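Local atomic coordinates of uncharacterized protein YbaA (Shigella flexneri, PDB entry 2OKQ), a protein that is of unknown function but belongs to the DUF1428 family and pairs with a second copy through the face of a ferredoxin-like antiparallel sheet. Residues D41-M46 / V91-E96; P52-F57 / I95-K100. All blocks are in the same frame, centred on the assembly; numbering follows the deposited sequence.

Interaction 1 of 2, residues D41-M46 / V91-E96; sequences DAYREM and VFSWIE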
loop_
_atom_site.group_PDB
_atom_site.type_symbol
_atom_site.label_atom_id
_atom_site.label_comp_id
_atom_site.label_asym_id
_atom_site.label_seq_id
_atom_site.Cartn_x
_atom_site.Cartn_y
_atom_site.Cartn_z
ATOM N N ASP A 41 -13.696 6.895 -11.279
ATOM C CA ASP A 41 -13.100 7.217 -12.584
ATOM C C ASP A 41 -12.268 8.490 -12.534
ATOM O O ASP A 41 -11.165 8.532 -13.074
ATOM C CB ASP A 41 -14.178 7.353 -13.660
ATOM C CG ASP A 41 -14.671 6.019 -14.157
ATOM O OD1 ASP A 41 -13.849 5.235 -14.689
ATOM O OD2 ASP A 41 -15.887 5.755 -14.032
ATOM N N ALA A 42 -12.798 9.522 -11.884
ATOM C CA ALA A 42 -12.076 10.778 -11.724
ATOM C C ALA A 42 -10.746 10.525 -11.026
ATOM O O ALA A 42 -9.705 11.068 -11.413
ATOM C CB ALA A 42 -12.913 11.770 -10.928
ATOM N N TYR A 43 -10.797 9.688 -9.994
ATOM C CA TYR A 43 -9.614 9.371 -9.220
ATOM C C TYR A 43 -8.592 8.622 -10.066
ATOM O O TYR A 43 -7.412 8.974 -10.070
ATOM C CB TYR A 43 -9.982 8.567 -7.965
ATOM C CG TYR A 43 -8.789 8.338 -7.085
ATOM C CD1 TYR A 43 -8.433 9.266 -6.112
ATOM C CD2 TYR A 43 -7.989 7.204 -7.246
ATOM C CE1 TYR A 43 -7.307 9.062 -5.304
ATOM C CE2 TYR A 43 -6.871 6.990 -6.446
ATOM C CZ TYR A 43 -6.534 7.924 -5.485
ATOM O OH TYR A 43 -5.425 7.712 -4.695
ATOM N N ARG A 44 -9.045 7.590 -10.775
ATOM C CA ARG A 44 -8.166 6.784 -11.608
ATOM C C ARG A 44 -7.473 7.661 -12.650
ATOM O O ARG A 44 -6.269 7.529 -12.870
ATOM C CB ARG A 44 -8.938 5.631 -12.260
ATOM C CG ARG A 44 -8.079 4.683 -13.097
ATOM C CD ARG A 44 -8.820 3.400 -13.465
ATOM N NE ARG A 44 -10.260 3.608 -13.641
ATOM C CZ ARG A 44 -11.176 2.651 -13.515
ATOM N NH1 ARG A 44 -10.812 1.404 -13.213
ATOM N NH2 ARG A 44 -12.457 2.940 -13.686
ATOM N N GLU A 45 -8.239 8.566 -13.267
ATOM C CA GLU A 45 -7.693 9.511 -14.253
ATOM C C GLU A 45 -6.637 10.456 -13.673
ATOM O O GLU A 45 -5.594 10.680 -14.293
ATOM C CB GLU A 45 -8.826 10.351 -14.865
ATOM C CG GLU A 45 -9.826 9.579 -15.714
ATOM C CD GLU A 45 -11.096 10.379 -15.996
ATOM O OE1 GLU A 45 -10.989 11.541 -16.445
ATOM O OE2 GLU A 45 -12.201 9.841 -15.770
ATOM N N MET A 46 -6.910 11.009 -12.492
ATOM C CA MET A 46 -5.922 11.818 -11.778
ATOM C C MET A 46 -4.618 11.053 -11.539
ATOM O O MET A 46 -3.522 11.569 -11.797
ATOM C CB MET A 46 -6.486 12.296 -10.437
ATOM C CG MET A 46 -5.611 13.317 -9.727
ATOM S SD MET A 46 -5.966 13.427 -7.962
ATOM C CE MET A 46 -5.231 11.897 -7.369
ATOM N N VAL A 91 -8.908 3.554 -0.654
ATOM C CA VAL A 91 -7.891 3.243 -1.645
ATOM C C VAL A 91 -6.579 2.975 -0.895
ATOM O O VAL A 91 -6.246 3.712 0.011
ATOM C CB VAL A 91 -7.744 4.411 -2.664
ATOM C CG1 VAL A 91 -6.549 4.210 -3.588
ATOM C CG2 VAL A 91 -9.000 4.554 -3.474
ATOM N N PHE A 92 -5.867 1.915 -1.301
ATOM C CA PHE A 92 -4.577 1.518 -0.741
ATOM C C PHE A 92 -3.614 1.716 -1.891
ATOM O O PHE A 92 -3.812 1.146 -2.962
ATOM C CB PHE A 92 -4.608 0.033 -0.323
ATOM C CG PHE A 92 -3.329 -0.478 0.285
ATOM C CD1 PHE A 92 -3.088 -0.352 1.654
ATOM C CD2 PHE A 92 -2.385 -1.148 -0.499
ATOM C CE1 PHE A 92 -1.900 -0.845 2.223
ATOM C CE2 PHE A 92 -1.191 -1.652 0.059
ATOM C CZ PHE A 92 -0.952 -1.519 1.427
ATOM N N SER A 93 -2.603 2.564 -1.699
ATOM C CA SER A 93 -1.697 2.936 -2.779
ATOM C C SER A 93 -0.269 3.106 -2.272
ATOM O O SER A 93 -0.050 3.364 -1.079
ATOM C CB SER A 93 -2.141 4.266 -3.402
ATOM O OG SER A 93 -3.445 4.183 -3.950
ATOM N N TRP A 94 0.686 3.001 -3.195
ATOM C CA TRP A 94 2.066 3.228 -2.835
ATOM C C TRP A 94 2.889 3.587 -4.061
ATOM O O TRP A 94 2.467 3.380 -5.221
ATOM C CB TRP A 94 2.672 2.019 -2.126
ATOM C CG TRP A 94 2.949 0.842 -3.018
ATOM C CD1 TRP A 94 4.107 0.584 -3.690
ATOM C CD2 TRP A 94 2.061 -0.246 -3.307
ATOM N NE1 TRP A 94 3.985 -0.577 -4.406
ATOM C CE2 TRP A 94 2.745 -1.121 -4.168
ATOM C CE3 TRP A 94 0.750 -0.568 -2.907
ATOM C CZ2 TRP A 94 2.162 -2.310 -4.669
ATOM C CZ3 TRP A 94 0.165 -1.765 -3.412
ATOM C CH2 TRP A 94 0.878 -2.613 -4.270
ATOM N N ILE A 95 4.056 4.151 -3.775
ATOM C CA ILE A 95 5.031 4.477 -4.818
ATOM C C ILE A 95 6.379 3.913 -4.372
ATOM O O ILE A 95 6.806 4.141 -3.236
ATOM C CB ILE A 95 5.106 5.999 -5.022
ATOM C CG1 ILE A 95 3.725 6.589 -5.355
ATOM C CG2 ILE A 95 6.173 6.331 -6.100
ATOM C CD1 ILE A 95 3.695 8.080 -5.445
ATOM N N GLU A 96 7.024 3.151 -5.253
ATOM C CA GLU A 96 8.275 2.488 -4.957
ATOM C C GLU A 96 9.430 3.346 -5.438
ATOM O O GLU A 96 9.341 3.921 -6.522
ATOM C CB GLU A 96 8.319 1.148 -5.676
ATOM C CG GLU A 96 7.161 0.206 -5.204
ATOM C CD GLU A 96 7.284 -1.215 -5.707
ATOM O OE1 GLU A 96 8.414 -1.686 -5.985
ATOM O OE2 GLU A 96 6.228 -1.905 -5.813
#
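Tyr43 on helix 40-56 and Val91 on strand 88-97 mark the closest approach of the two backbones, with 9.9 Å between the CA atom of Tyr43 and the CA atom of Val91, and both side chains are directed into the gap. One long aromatic side chain spans most of it. With CG of Tyr43 anti to the backbone N (chi1 -175°), the phenol extends from the helix toward the sheet and meets the Val91 side chain coming from the opposite direction. The CG1 methyl of Val91 does the touching: it lies 3.8 Å from Tyr43 OH and 4.0 Å from Tyr43 CE2, approaching the ring obliquely. Ser93, two residues further along the same strand, in one of its two modelled conformers places its OG 4.1 Å from Tyr43 OH, which is a neighbouring position and no hydrogen bond. The buried Tyr43 OH is instead hydrogen-bonded to OE1 of Glu64 on the adjacent strand 61-67, next to an apolar contact; in that conformer Ser93 OG bonds to the same oxygen. Val35 of strand 27-36 packs against both Tyr43 and Val91. Helix 40-56 thus covers one face of the sheet, across strand 88-97 and its neighbours 27-36 and 61-67, while the alternate residues Phe92 and Trp94 meet Phe92 and Trp94 of the second subunit, the two Trp94 rings being stacked.

Interaction 2 of 2, residues P52-F57 / I95-K100; sequences PLFKEF and IEYPSK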
loop_
_atom_site.group_PDB
_atom_site.type_symbol
_atom_site.label_atom_id
_atom_site.label_comp_id
_atom_site.label_asym_id
_atom_site.label_seq_id
_atom_site.Cartn_x
_atom_site.Cartn_y
_atom_site.Cartn_z
ATOM N N PRO A 52 3.088 9.014 -14.520
ATOM C CA PRO A 52 4.278 9.268 -15.354
ATOM C C PRO A 52 5.185 10.401 -14.830
ATOM O O PRO A 52 6.396 10.368 -15.064
ATOM C CB PRO A 52 3.686 9.654 -16.721
ATOM C CG PRO A 52 2.279 10.048 -16.447
ATOM C CD PRO A 52 1.839 9.185 -15.287
ATOM N N LEU A 53 4.613 11.358 -14.110
ATOM C CA LEU A 53 5.405 12.439 -13.507
ATOM C C LEU A 53 6.294 11.885 -12.406
ATOM O O LEU A 53 7.485 12.147 -12.372
ATOM C CB LEU A 53 4.522 13.576 -12.990
ATOM C CG LEU A 53 3.748 14.357 -14.063
ATOM C CD1 LEU A 53 2.937 15.447 -13.421
ATOM C CD2 LEU A 53 4.695 14.936 -15.107
ATOM N N PHE A 54 5.714 11.081 -11.522
ATOM C CA PHE A 54 6.520 10.450 -10.471
ATOM C C PHE A 54 7.642 9.618 -11.070
ATOM O O PHE A 54 8.757 9.619 -10.563
ATOM C CB PHE A 54 5.639 9.564 -9.582
ATOM C CG PHE A 54 4.952 10.300 -8.470
ATOM C CD1 PHE A 54 5.685 10.830 -7.410
ATOM C CD2 PHE A 54 3.576 10.416 -8.448
ATOM C CE1 PHE A 54 5.049 11.494 -6.353
ATOM C CE2 PHE A 54 2.928 11.074 -7.394
ATOM C CZ PHE A 54 3.669 11.623 -6.354
ATOM N N LYS A 55 7.354 8.890 -12.145
ATOM C CA LYS A 55 8.395 8.062 -12.766
ATOM C C LYS A 55 9.526 8.918 -13.326
ATOM O O LYS A 55 10.689 8.555 -13.216
ATOM C CB LYS A 55 7.807 7.198 -13.887
ATOM C CG LYS A 55 6.733 6.196 -13.433
ATOM C CD LYS A 55 7.289 4.804 -13.204
ATOM C CE LYS A 55 7.353 4.026 -14.516
ATOM N NZ LYS A 55 7.341 2.557 -14.302
ATOM N N GLU A 56 9.160 10.050 -13.922
ATOM C CA GLU A 56 10.134 11.001 -14.452
ATOM C C GLU A 56 11.098 11.452 -13.350
ATOM O O GLU A 56 12.298 11.631 -13.581
ATOM C CB GLU A 56 9.388 12.196 -15.058
ATOM C CG GLU A 56 10.270 13.324 -15.547
ATOM C CD GLU A 56 9.463 14.524 -16.013
ATOM O OE1 GLU A 56 8.443 14.329 -16.698
ATOM O OE2 GLU A 56 9.844 15.667 -15.677
ATOM N N PHE A 57 10.566 11.602 -12.148
ATOM C CA PHE A 57 11.339 12.088 -11.012
ATOM C C PHE A 57 12.054 10.980 -10.234
ATOM O O PHE A 57 12.706 11.248 -9.228
ATOM C CB PHE A 57 10.441 12.914 -10.091
ATOM C CG PHE A 57 9.832 14.129 -10.754
ATOM C CD1 PHE A 57 10.503 14.809 -11.769
ATOM C CD2 PHE A 57 8.601 14.601 -10.342
ATOM C CE1 PHE A 57 9.936 15.936 -12.377
ATOM C CE2 PHE A 57 8.034 15.730 -10.935
ATOM C CZ PHE A 57 8.704 16.387 -11.953
ATOM N N ILE A 95 4.056 4.151 -3.775
ATOM C CA ILE A 95 5.031 4.477 -4.818
ATOM C C ILE A 95 6.379 3.913 -4.372
ATOM O O ILE A 95 6.806 4.141 -3.236
ATOM C CB ILE A 95 5.106 5.999 -5.022
ATOM C CG1 ILE A 95 3.725 6.589 -5.355
ATOM C CG2 ILE A 95 6.173 6.331 -6.100
ATOM C CD1 ILE A 95 3.695 8.080 -5.445
ATOM N N GLU A 96 7.024 3.151 -5.253
ATOM C CA GLU A 96 8.275 2.488 -4.957
ATOM C C GLU A 96 9.430 3.346 -5.438
ATOM O O GLU A 96 9.341 3.921 -6.522
ATOM C CB GLU A 96 8.319 1.148 -5.676
ATOM C CG GLU A 96 7.161 0.206 -5.204
ATOM C CD GLU A 96 7.284 -1.215 -5.707
ATOM O OE1 GLU A 96 8.414 -1.686 -5.985
ATOM O OE2 GLU A 96 6.228 -1.905 -5.813
ATOM N N TYR A 97 10.490 3.400 -4.636
ATOM C CA TYR A 97 11.685 4.221 -4.926
ATOM C C TYR A 97 12.947 3.406 -4.669
ATOM O O TYR A 97 12.941 2.487 -3.829
ATOM C CB TYR A 97 11.702 5.462 -4.006
ATOM C CG TYR A 97 10.650 6.499 -4.358
ATOM C CD1 TYR A 97 10.809 7.328 -5.464
ATOM C CD2 TYR A 97 9.497 6.643 -3.573
ATOM C CE1 TYR A 97 9.848 8.294 -5.797
ATOM C CE2 TYR A 97 8.535 7.613 -3.875
ATOM C CZ TYR A 97 8.723 8.426 -5.013
ATOM O OH TYR A 97 7.793 9.359 -5.354
ATOM N N PRO A 98 14.056 3.750 -5.359
ATOM C CA PRO A 98 15.310 3.046 -5.143
ATOM C C PRO A 98 15.990 3.399 -3.820
ATOM O O PRO A 98 16.861 2.671 -3.392
ATOM C CB PRO A 98 16.171 3.485 -6.345
ATOM C CG PRO A 98 15.664 4.834 -6.702
ATOM C CD PRO A 98 14.178 4.813 -6.378
ATOM N N SER A 99 15.598 4.511 -3.179
ATOM C CA SER A 99 16.213 4.937 -1.910
ATOM C C SER A 99 15.386 6.058 -1.332
ATOM O O SER A 99 14.630 6.678 -2.055
ATOM C CB SER A 99 17.609 5.527 -2.169
ATOM O OG SER A 99 17.515 6.634 -3.051
ATOM N N LYS A 100 15.595 6.349 -0.051
ATOM C CA LYS A 100 14.952 7.521 0.576
ATOM C C LYS A 100 15.388 8.803 -0.114
ATOM O O LYS A 100 14.586 9.719 -0.305
ATOM C CB LYS A 100 15.262 7.637 2.060
ATOM C CG LYS A 100 14.462 8.793 2.711
ATOM C CD LYS A 100 14.556 8.795 4.246
ATOM C CE LYS A 100 13.617 9.890 4.813
ATOM N NZ LYS A 100 13.970 11.325 4.351
#
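Phe54, near the end of helix 40-56, reaches across to Ile95 and Tyr97 at the end of strand 88-97, before the chain leaves the sheet; the CA atoms of Phe54 and Ile95 are 8.4 Å apart. The Phe54 side chain starts toward the strand at CB, and its first torsion (chi1 -85°) sets CG beside the backbone N. From CG onward every ring atom meets the same methyl. Ile95 CD1 stands 3.5 Å from the centroid of the Phe54 ring and 7° off the ring normal, a CH-pi contact over the face. The methyl is therefore almost evenly spaced from the six carbons: Ile95 CD1 is 4.0 Å from Phe54 CG, and Ile95 CD1 is 3.7 Å from Phe54 CZ. Ile95 delivers the methyl by stretching its chain straight from CA to CD1 (chi2 175°), crossing Phe54 at about a right angle. In the ferredoxin-like fold, helices 40-56 and 100-111 lie on one face of the sheet, and Met110 of the second helix also touches Phe54. The CD1 and CE1 side of the ring has a different neighbour: Tyr97 OH approaches obliquely, 3.3 Å from Phe54 CD1 and 3.6 Å from Phe54 CE1. Ala59 packs against Ile95 and Tyr97 alike. Beyond the strand, Ser99 serves as N-cap of helix 100-111, its OG hydrogen-bonded to Val102 N.

How the interactions relate
Interactions 1 and 2 join the same two elements, helix 40-56 and strand 88-97, with about 14 Å between their centres; their strand segments overlap at Ile95 and Glu96, though Ile95 makes contact only in interaction 2. Each rests on one aromatic side chain sent from the helix to the sheet, and neither has a hydrogen bond between its segments. Interaction 1 is the deeper, its centre about 6 Å from the centre of the chain, against about 11 Å; there a carboxylate from strand 61-67 serves the polar ends. Interaction 2 is also buried but lies further out, with Phe54 partly exposed; it buries more surface, 157 against 87 Å², and relies on a methyl over a ring face.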